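PDB 6TO1: minor fimbrium subunit Mfa5 from Porphyromonas gingivalis ATCC 33277, which serves as an accessory subunit of the minor fimbriae, surface pili that mediate biofilm formation and adhesion to host cells and to other oral bacteria. Local coordinates for residues A[254-258]-A[259-263]; A[366-369]-A[370-373]; A[223-226]-A[227-230]; A[213-216]-A[217-221]. One frame throughout, in Å; residues are numbered along the deposited sequence. Where two conformers were deposited one is given.

Interaction 1. Residues A[254-258]-A[259-263]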
loop_
_atom_site.group_PDB
_atom_site.type_symbol
_atom_site.label_atom_id
_atom_site.label_comp_id
_atom_site.label_asym_id
_atom_site.label_seq_id
_atom_site.Cartn_x
_atom_site.Cartn_y
_atom_site.Cartn_z
ATOM N N GLY A 254 -40.734 -31.532 2.508
ATOM C CA GLY A 254 -41.770 -31.184 3.449
ATOM C C GLY A 254 -41.280 -30.312 4.600
ATOM O O GLY A 254 -40.112 -29.950 4.691
ATOM N N GLU A 255 -42.218 -30.023 5.505
ATOM C CA GLU A 255 -41.967 -29.207 6.687
ATOM C C GLU A 255 -40.704 -29.656 7.409
ATOM O O GLU A 255 -40.464 -30.856 7.599
ATOM C CB GLU A 255 -43.183 -29.283 7.636
ATOM C CG GLU A 255 -44.424 -28.520 7.168
ATOM C CD GLU A 255 -45.636 -28.648 8.090
ATOM O OE1 GLU A 255 -45.694 -29.591 8.925
ATOM O OE2 GLU A 255 -46.545 -27.811 7.978
ATOM N N THR A 256 -39.881 -28.679 7.790
ATOM C CA THR A 256 -38.650 -28.950 8.504
ATOM C C THR A 256 -38.873 -29.108 9.993
ATOM O O THR A 256 -37.998 -29.637 10.680
ATOM C CB THR A 256 -37.629 -27.816 8.326
ATOM O OG1 THR A 256 -38.087 -26.621 8.981
ATOM C CG2 THR A 256 -37.366 -27.544 6.826
ATOM N N GLY A 257 -39.989 -28.614 10.506
ATOM C CA GLY A 257 -40.203 -28.518 11.933
ATOM C C GLY A 257 -39.743 -27.218 12.548
ATOM O O GLY A 257 -40.038 -26.964 13.722
ATOM N N ASN A 258 -39.012 -26.397 11.799
ATOM C CA ASN A 258 -38.659 -25.045 12.217
ATOM C C ASN A 258 -39.710 -24.112 11.644
ATOM O O ASN A 258 -39.768 -23.905 10.427
ATOM C CB ASN A 258 -37.260 -24.702 11.733
ATOM C CG ASN A 258 -36.921 -23.245 11.919
ATOM O OD1 ASN A 258 -37.642 -22.496 12.585
ATOM N ND2 ASN A 258 -35.830 -22.833 11.307
ATOM N N ALA A 259 -40.552 -23.566 12.517
ATOM C CA ALA A 259 -41.689 -22.745 12.087
ATOM C C ALA A 259 -41.259 -21.488 11.335
ATOM O O ALA A 259 -42.071 -20.891 10.603
ATOM C CB ALA A 259 -42.533 -22.341 13.290
ATOM N N ASN A 260 -40.012 -21.091 11.477
ATOM C CA ASN A 260 -39.501 -19.900 10.828
ATOM C C ASN A 260 -38.816 -20.180 9.497
ATOM O O ASN A 260 -38.362 -19.227 8.843
ATOM C CB ASN A 260 -38.515 -19.197 11.756
ATOM C CG ASN A 260 -39.162 -18.750 13.064
ATOM O OD1 ASN A 260 -40.026 -17.872 13.073
ATOM N ND2 ASN A 260 -38.763 -19.372 14.157
ATOM N N ASP A 261 -38.672 -21.445 9.108
ATOM C CA ASP A 261 -38.105 -21.754 7.802
ATOM C C ASP A 261 -39.089 -21.360 6.700
ATOM O O ASP A 261 -40.295 -21.569 6.840
ATOM C CB ASP A 261 -37.795 -23.252 7.690
ATOM C CG ASP A 261 -36.891 -23.565 6.542
ATOM O OD1 ASP A 261 -35.682 -23.808 6.787
ATOM O OD2 ASP A 261 -37.401 -23.545 5.374
ATOM N N PRO A 262 -38.606 -20.778 5.606
ATOM C CA PRO A 262 -39.514 -20.475 4.480
ATOM C C PRO A 262 -40.398 -21.655 4.064
ATOM O O PRO A 262 -41.560 -21.459 3.693
ATOM C CB PRO A 262 -38.532 -20.061 3.371
ATOM C CG PRO A 262 -37.393 -19.386 4.112
ATOM C CD PRO A 262 -37.235 -20.262 5.388
ATOM N N ILE A 263 -39.877 -22.878 4.128
ATOM C CA ILE A 263 -40.685 -24.056 3.796
ATOM C C ILE A 263 -41.916 -24.116 4.698
ATOM O O ILE A 263 -43.059 -24.183 4.233
ATOM C CB ILE A 263 -39.834 -25.337 3.928
ATOM C CG1 ILE A 263 -38.735 -25.370 2.852
ATOM C CG2 ILE A 263 -40.728 -26.582 3.874
ATOM C CD1 ILE A 263 -37.516 -26.226 3.193
HETATM O O HOH W 1 -40.084 -24.106 15.431
HETATM O O HOH W 2 -34.682 -24.783 9.102
HETATM O O HOH W 3 -35.802 -20.063 14.090
#
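N258 grips the segment 259-263 with two acceptors. Its backbone O takes the N-H of D261 at 3.0 Å, N258 O to D261 N, which closes a type I beta turn from N258 to D261. In the side chain, N258 OD1 takes the next N-H back, N260 N, also at 3.0 Å. In both bonds the donor stands well above the plane of the acceptor group, 55° out of it for D261 N. The N258 CG is anti to its own backbone N (chi1 170°), which carries the amide forward over the turn. Its other end, ND2, gives a hydrogen to a water that in turn donates to D261 OD1. The amide and carboxylate planes stand 80° apart.

D261 OD2 uses its anti lone pair to accept from I263 N at 2.9 Å, the N-capping bond of helix 262-272. D261 OD1 forms a salt bridge with R300. T256 OG1 accepts from N258 N at 3.0 Å. The same hydroxyl is hydrogen-bonded to D264, whose other carboxylate oxygen accepts from G257 N.

Packing lies outside these bonds. T256 sets OG1 against D261 CB and its methyl CG2 against I263 CD1, 3.9 Å away, crossing both side chains at about a right angle. I263 CG2 reaches back to G254 O at 3.5 Å. P262 faces away from the turn and packs on L370 of helix 369-378. Three local motifs thus follow one another: an ST turn at T256, a type I turn, and an aspartate N-cap at D261 that starts helix 262-272.

Interaction 2. Residues A[366-369]-A[370-373]. With PO4 (phosphate ion), chain D.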
loop_
_atom_site.group_PDB
_atom_site.type_symbol
_atom_site.label_atom_id
_atom_site.label_comp_id
_atom_site.label_asym_id
_atom_site.label_seq_id
_atom_site.Cartn_x
_atom_site.Cartn_y
_atom_site.Cartn_z
ATOM N N GLY A 366 -43.712 -4.502 6.670
ATOM C CA GLY A 366 -44.732 -5.002 7.576
ATOM C C GLY A 366 -44.397 -6.300 8.291
ATOM O O GLY A 366 -45.292 -6.923 8.872
ATOM N N ASP A 367 -43.135 -6.729 8.234
ATOM C CA ASP A 367 -42.622 -7.970 8.826
ATOM C C ASP A 367 -43.449 -9.196 8.431
ATOM O O ASP A 367 -44.111 -9.846 9.236
ATOM C CB ASP A 367 -42.517 -7.874 10.342
ATOM C CG ASP A 367 -41.702 -9.032 10.933
ATOM O OD1 ASP A 367 -40.887 -9.644 10.196
ATOM O OD2 ASP A 367 -41.906 -9.324 12.129
ATOM N N PHE A 368 -43.346 -9.512 7.149
ATOM C CA PHE A 368 -43.878 -10.742 6.558
ATOM C C PHE A 368 -42.736 -11.743 6.613
ATOM O O PHE A 368 -41.768 -11.626 5.852
ATOM C CB PHE A 368 -44.366 -10.432 5.145
ATOM C CG PHE A 368 -44.972 -11.578 4.399
ATOM C CD1 PHE A 368 -45.601 -12.644 5.030
ATOM C CD2 PHE A 368 -44.937 -11.560 3.017
ATOM C CE1 PHE A 368 -46.144 -13.677 4.263
ATOM C CE2 PHE A 368 -45.493 -12.555 2.281
ATOM C CZ PHE A 368 -46.083 -13.622 2.898
ATOM N N ALA A 369 -42.829 -12.720 7.527
ATOM C CA ALA A 369 -41.679 -13.578 7.807
ATOM C C ALA A 369 -41.223 -14.377 6.578
ATOM O O ALA A 369 -40.015 -14.527 6.349
ATOM C CB ALA A 369 -41.992 -14.526 8.962
ATOM N N LEU A 370 -42.159 -14.920 5.789
ATOM C CA LEU A 370 -41.736 -15.693 4.618
ATOM C C LEU A 370 -40.830 -14.855 3.723
ATOM O O LEU A 370 -39.790 -15.324 3.227
ATOM C CB LEU A 370 -42.952 -16.160 3.806
ATOM C CG LEU A 370 -42.718 -16.764 2.427
ATOM C CD1 LEU A 370 -41.802 -17.970 2.523
ATOM C CD2 LEU A 370 -44.007 -17.125 1.782
ATOM N N ALA A 371 -41.219 -13.608 3.494
ATOM C CA ALA A 371 -40.455 -12.745 2.599
ATOM C C ALA A 371 -39.106 -12.397 3.192
ATOM O O ALA A 371 -38.077 -12.514 2.519
ATOM C CB ALA A 371 -41.235 -11.466 2.310
ATOM N N ASN A 372 -39.094 -11.901 4.436
ATOM C CA ASN A 372 -37.831 -11.485 5.023
ATOM C C ASN A 372 -36.893 -12.672 5.218
ATOM O O ASN A 372 -35.679 -12.564 4.979
ATOM C CB ASN A 372 -38.086 -10.772 6.350
ATOM C CG ASN A 372 -38.725 -9.409 6.163
ATOM O OD1 ASN A 372 -38.953 -8.973 5.047
ATOM N ND2 ASN A 372 -39.023 -8.738 7.274
ATOM N N ASN A 373 -37.432 -13.803 5.688
ATOM C CA ASN A 373 -36.597 -14.967 5.939
ATOM C C ASN A 373 -36.092 -15.576 4.645
ATOM O O ASN A 373 -34.962 -16.076 4.599
ATOM C CB ASN A 373 -37.373 -15.986 6.774
ATOM C CG ASN A 373 -37.596 -15.494 8.195
ATOM O OD1 ASN A 373 -37.168 -14.393 8.543
ATOM N ND2 ASN A 373 -38.253 -16.300 9.013
HETATM P P PO4 D . -38.218 -11.322 10.385
HETATM O O1 PO4 D . -37.394 -10.135 9.934
HETATM O O2 PO4 D . -37.371 -12.575 10.409
HETATM O O3 PO4 D . -38.718 -11.122 11.798
HETATM O O4 PO4 D . -39.388 -11.531 9.457
HETATM O O HOH W 4 -40.350 -6.075 7.467
HETATM O O HOH W 5 -41.703 -8.203 5.266
#
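F368 stands at the N-cap position, just before helix 369-378. Its carbonyl F368 O takes the first i to i+4 bond of the helix, from N372 N at 3.0 Å. The bond is nearly straight, 175° at the hydrogen. One residue on, A369 O accepts from N373 N at 2.8 Å.

The F368 side chain runs beside L370, pointing the same way. F368 CE1 meets L370 CB at 4.1 Å, and F368 CD2 meets A371 CB at 3.8 Å. A371 N lies over one ring face, toward the rim. Y277 of helix 274-277 touches both F368 and L370.

A phosphate ion, probably from the crystallisation liquor, sits by this first turn. D367 OD1 and N373 OD1 both come close to it, and K376 is hydrogen-bonded to it. With chi1 at -70°, the N373 amide turns OD1 to the phosphate and sends ND2 to N260 O, which ties the helix to the turn before helix 262-272.

Two waters lie between N372 and the loop. One accepts from both D367 N and N372 ND2. The other accepts from F368 N and lies 2.9 Å from N372 OD1, to which it can donate. N372 ND2 also gives a weak hydrogen bond to phosphate O1, 3.4 Å away.

Interaction 3. Residues A[223-226]-A[227-230]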
loop_
_atom_site.group_PDB
_atom_site.type_symbol
_atom_site.label_atom_id
_atom_site.label_comp_id
_atom_site.label_asym_id
_atom_site.label_seq_id
_atom_site.Cartn_x
_atom_site.Cartn_y
_atom_site.Cartn_z
ATOM N N SER A 223 -16.701 -10.771 -15.085
ATOM C CA SER A 223 -15.927 -9.935 -14.184
ATOM C C SER A 223 -14.586 -10.568 -13.864
ATOM O O SER A 223 -14.493 -11.769 -13.595
ATOM C CB SER A 223 -16.705 -9.714 -12.878
ATOM O OG SER A 223 -15.884 -9.116 -11.862
ATOM N N THR A 224 -13.538 -9.742 -13.867
ATOM C CA THR A 224 -12.243 -10.145 -13.337
ATOM C C THR A 224 -11.880 -9.357 -12.078
ATOM O O THR A 224 -10.705 -9.284 -11.716
ATOM C CB THR A 224 -11.155 -9.979 -14.403
ATOM O OG1 THR A 224 -11.132 -8.620 -14.845
ATOM C CG2 THR A 224 -11.438 -10.859 -15.606
ATOM N N ALA A 225 -12.868 -8.785 -11.399
ATOM C CA ALA A 225 -12.640 -8.069 -10.150
ATOM C C ALA A 225 -12.235 -9.020 -9.022
ATOM O O ALA A 225 -12.464 -10.227 -9.059
ATOM C CB ALA A 225 -13.900 -7.292 -9.741
ATOM N N VAL A 226 -11.588 -8.453 -8.009
ATOM C CA VAL A 226 -11.296 -9.209 -6.800
ATOM C C VAL A 226 -12.569 -9.434 -5.998
ATOM O O VAL A 226 -12.843 -10.543 -5.529
ATOM C CB VAL A 226 -10.228 -8.480 -5.957
ATOM C CG1 VAL A 226 -10.070 -9.159 -4.628
ATOM C CG2 VAL A 226 -8.913 -8.429 -6.742
ATOM N N ASP A 227 -13.338 -8.377 -5.787
ATOM C CA ASP A 227 -14.581 -8.467 -5.038
ATOM C C ASP A 227 -15.747 -8.415 -6.009
ATOM O O ASP A 227 -15.760 -7.583 -6.922
ATOM C CB ASP A 227 -14.753 -7.319 -4.062
ATOM C CG ASP A 227 -13.746 -7.345 -2.940
ATOM O OD1 ASP A 227 -13.176 -8.414 -2.680
ATOM O OD2 ASP A 227 -13.559 -6.284 -2.327
ATOM N N LYS A 228 -16.756 -9.244 -5.761
ATOM C CA LYS A 228 -17.910 -9.357 -6.648
ATOM C C LYS A 228 -19.157 -9.424 -5.787
ATOM O O LYS A 228 -19.299 -10.345 -4.962
ATOM C CB LYS A 228 -17.787 -10.592 -7.551
ATOM C CG LYS A 228 -16.626 -10.555 -8.519
ATOM C CD LYS A 228 -16.461 -11.865 -9.279
ATOM C CE LYS A 228 -15.129 -11.912 -10.030
ATOM N NZ LYS A 228 -14.840 -13.280 -10.542
ATOM N N HIS A 229 -20.042 -8.439 -5.954
ATOM C CA HIS A 229 -21.246 -8.306 -5.148
ATOM C C HIS A 229 -22.501 -8.306 -6.012
ATOM O O HIS A 229 -22.531 -7.689 -7.076
ATOM C CB HIS A 229 -21.266 -6.990 -4.346
ATOM C CG HIS A 229 -20.113 -6.812 -3.416
ATOM N ND1 HIS A 229 -20.200 -7.084 -2.066
ATOM C CD2 HIS A 229 -18.851 -6.381 -3.633
ATOM C CE1 HIS A 229 -19.046 -6.800 -1.485
ATOM N NE2 HIS A 229 -18.206 -6.387 -2.420
ATOM N N ILE A 230 -23.536 -8.988 -5.535
ATOM C CA ILE A 230 -24.892 -8.870 -6.064
ATOM C C ILE A 230 -25.755 -8.270 -4.973
ATOM O O ILE A 230 -25.750 -8.759 -3.838
ATOM C CB ILE A 230 -25.454 -10.224 -6.525
ATOM C CG1 ILE A 230 -24.589 -10.758 -7.660
ATOM C CG2 ILE A 230 -26.930 -10.105 -6.890
ATOM C CD1 ILE A 230 -24.913 -12.221 -8.050
HETATM O O HOH W 6 -12.060 -12.458 -10.746
#
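The chain reverses between S223 and K228: residues 223-226 form a loop, and residues 227-230 run off as the start of strand 227-234. V226 has helix-like backbone angles (phi -72°, psi -48°) between extended neighbours, and this is where the path bends. At the head of the loop S223 OG accepts from A225 N at 3.1 Å, an ST turn. The same OG is hydrogen-bonded to D127, so the loop is fixed to strand 126-133.

K228 carries the side-chain contact. Beyond CG its chain is extended, and it runs back along the loop toward S223. K228 CE passes S223 OG at 3.4 Å and A225 O at 3.3 Å, so the methylene next to the charge lies against two oxygens. K228 NZ then reaches S223 O in a weak hydrogen bond of 3.4 Å. A water adds a second link: it accepts from K228 NZ at 2.9 Å and donates to A225 O at 2.8 Å. The ammonium group thus ties together two loop carbonyls, one directly and one through water.

At the bend A225 CB touches D227 O at 3.4 Å. V226 CG1 lies 3.7 Å from D227 OD1, and the two side chains cross obliquely.

Beyond the bend the strand settles between two others. D227 and H229 make backbone bonds to strand 126-133, and K228 to T357 of strand 357-362. I230 packs on helix 209-220. This is the helix-to-strand return of a von Willebrand factor A domain, where the chain enters a central strand of the mostly parallel sheet.

Interaction 4. Residues A[213-216]-A[217-221]; sequences LKMA and RNIMA
K214 and N218 meet one turn apart on helix 209-220, held by water. The water accepts from K214 NZ at 2.8 Å and donates to N218 OD1 at 2.7 Å. K214 bends at chi2 (63°), which swings its tail toward the next turn, across N218, so that K214 CE lies 3.3 Å from N218 OD1.

Two like charges also come together here. K214 NZ stands 3.5 Å from R217 NH1. Acids nearby probably offset this: R217 NE forms a salt bridge with E347 and NH1 one with E304. R217 was modelled in two conformers, and these contacts of its guanidinium belong to one of them. K214 makes a cation-pi contact with Y309.

Backbone bonds join the same two turns. R217 N, N218 N and I219 N each donate to the carbonyl four residues back, and M220 N does so to A216 O at 2.8 Å. This is regular alpha-helix, one of those flanking the central sheet of the von Willebrand factor A domain.

Apolar contacts lie on other sides of the helix. M215 CG meets I219 CD1 at 4.1 Å, and both side chains touch R183 of strand 181-186. A216 and M220 face strand 126-133, where both rest on V129.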
loop_
_atom_site.group_PDB
_atom_site.type_symbol
_atom_site.label_atom_id
_atom_site.label_comp_id
_atom_site.label_asym_id
_atom_site.label_seq_id
_atom_site.Cartn_x
_atom_site.Cartn_y
_atom_site.Cartn_z
ATOM N N LEU A 213 -31.682 -13.095 -10.461
ATOM C CA LEU A 213 -30.389 -13.554 -9.977
ATOM C C LEU A 213 -29.599 -14.283 -11.059
ATOM O O LEU A 213 -28.371 -14.156 -11.125
ATOM C CB LEU A 213 -30.587 -14.452 -8.760
ATOM C CG LEU A 213 -31.098 -13.759 -7.519
ATOM C CD1 LEU A 213 -31.498 -14.745 -6.445
ATOM C CD2 LEU A 213 -30.037 -12.775 -6.956
ATOM N N LYS A 214 -30.277 -15.066 -11.910
ATOM C CA LYS A 214 -29.592 -15.742 -13.004
ATOM C C LYS A 214 -28.976 -14.739 -13.972
ATOM O O LYS A 214 -27.829 -14.904 -14.394
ATOM C CB LYS A 214 -30.560 -16.673 -13.733
ATOM C CG LYS A 214 -30.005 -17.259 -15.031
ATOM C CD LYS A 214 -28.795 -18.150 -14.807
ATOM C CE LYS A 214 -28.250 -18.690 -16.144
ATOM N NZ LYS A 214 -27.134 -19.674 -15.954
ATOM N N MET A 215 -29.707 -13.681 -14.321
ATOM C CA MET A 215 -29.113 -12.665 -15.186
ATOM C C MET A 215 -27.908 -11.996 -14.525
ATOM O O MET A 215 -26.894 -11.720 -15.188
ATOM C CB MET A 215 -30.165 -11.629 -15.570
ATOM C CG MET A 215 -29.598 -10.619 -16.547
ATOM S SD MET A 215 -30.845 -9.499 -17.136
ATOM C CE MET A 215 -31.521 -10.510 -18.466
ATOM N N ALA A 216 -28.001 -11.719 -13.227
ATOM C CA ALA A 216 -26.860 -11.202 -12.483
ATOM C C ALA A 216 -25.665 -12.152 -12.546
ATOM O O ALA A 216 -24.521 -11.707 -12.694
ATOM C CB ALA A 216 -27.275 -10.949 -11.032
ATOM N N ARG A 217 -25.908 -13.468 -12.444
ATOM C CA ARG A 217 -24.807 -14.418 -12.553
ATOM C C ARG A 217 -24.217 -14.405 -13.963
ATOM O O ARG A 217 -22.996 -14.496 -14.129
ATOM C CB ARG A 217 -25.261 -15.832 -12.185
ATOM C CG ARG A 217 -25.693 -15.988 -10.769
ATOM C CD ARG A 217 -25.632 -17.445 -10.330
ATOM N NE ARG A 217 -26.466 -18.345 -11.112
ATOM C CZ ARG A 217 -26.009 -19.369 -11.828
ATOM N NH1 ARG A 217 -26.863 -20.162 -12.454
ATOM N NH2 ARG A 217 -24.706 -19.608 -11.928
ATOM N N ASN A 218 -25.063 -14.267 -14.983
ATOM C CA ASN A 218 -24.567 -14.193 -16.345
ATOM C C ASN A 218 -23.684 -12.965 -16.520
ATOM O O ASN A 218 -22.615 -13.036 -17.141
ATOM C CB ASN A 218 -25.720 -14.128 -17.347
ATOM C CG ASN A 218 -26.403 -15.480 -17.577
ATOM O OD1 ASN A 218 -25.976 -16.528 -17.093
ATOM N ND2 ASN A 218 -27.473 -15.440 -18.347
ATOM N N ILE A 219 -24.127 -11.831 -15.986
ATOM C CA ILE A 219 -23.353 -10.604 -16.094
ATOM C C ILE A 219 -22.053 -10.722 -15.318
ATOM O O ILE A 219 -20.992 -10.332 -15.806
ATOM C CB ILE A 219 -24.186 -9.409 -15.603
ATOM C CG1 ILE A 219 -25.305 -9.125 -16.601
ATOM C CG2 ILE A 219 -23.310 -8.169 -15.447
ATOM C CD1 ILE A 219 -26.373 -8.193 -16.102
ATOM N N MET A 220 -22.115 -11.250 -14.099
ATOM C CA MET A 220 -20.927 -11.336 -13.261
ATOM C C MET A 220 -19.894 -12.304 -13.812
ATOM O O MET A 220 -18.702 -12.165 -13.498
ATOM C CB MET A 220 -21.324 -11.750 -11.847
ATOM C CG MET A 220 -20.186 -11.569 -10.854
ATOM S SD MET A 220 -19.903 -9.809 -10.502
ATOM C CE MET A 220 -21.173 -9.431 -9.311
ATOM N N ALA A 221 -20.305 -13.246 -14.662
ATOM C CA ALA A 221 -19.361 -14.206 -15.233
ATOM C C ALA A 221 -18.220 -13.550 -16.005
ATOM O O ALA A 221 -17.165 -14.162 -16.166
ATOM C CB ALA A 221 -20.090 -15.170 -16.156
HETATM O O HOH W 7 -25.032 -18.056 -15.014
#

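Along the chain the order is interaction 4, 3, 1, 2, all in series; none nests or crosses. Interaction 4 spans two turns of helix 209-220. Interaction 3 closes the loop that follows and leads into strand 227-234. These two touch: M220 packs on K228 and H229, and I230 meets A216, so helix and strand lie against each other. Interaction 1 closes the turn before helix 262-272, and interaction 2 starts helix 369-378. They also touch, through N260 with N373 and P262 with L370, which joins two helix starts far apart in sequence. The two pairs do not meet; their nearest atoms, in interactions 2 and 4, are about 11 Å apart.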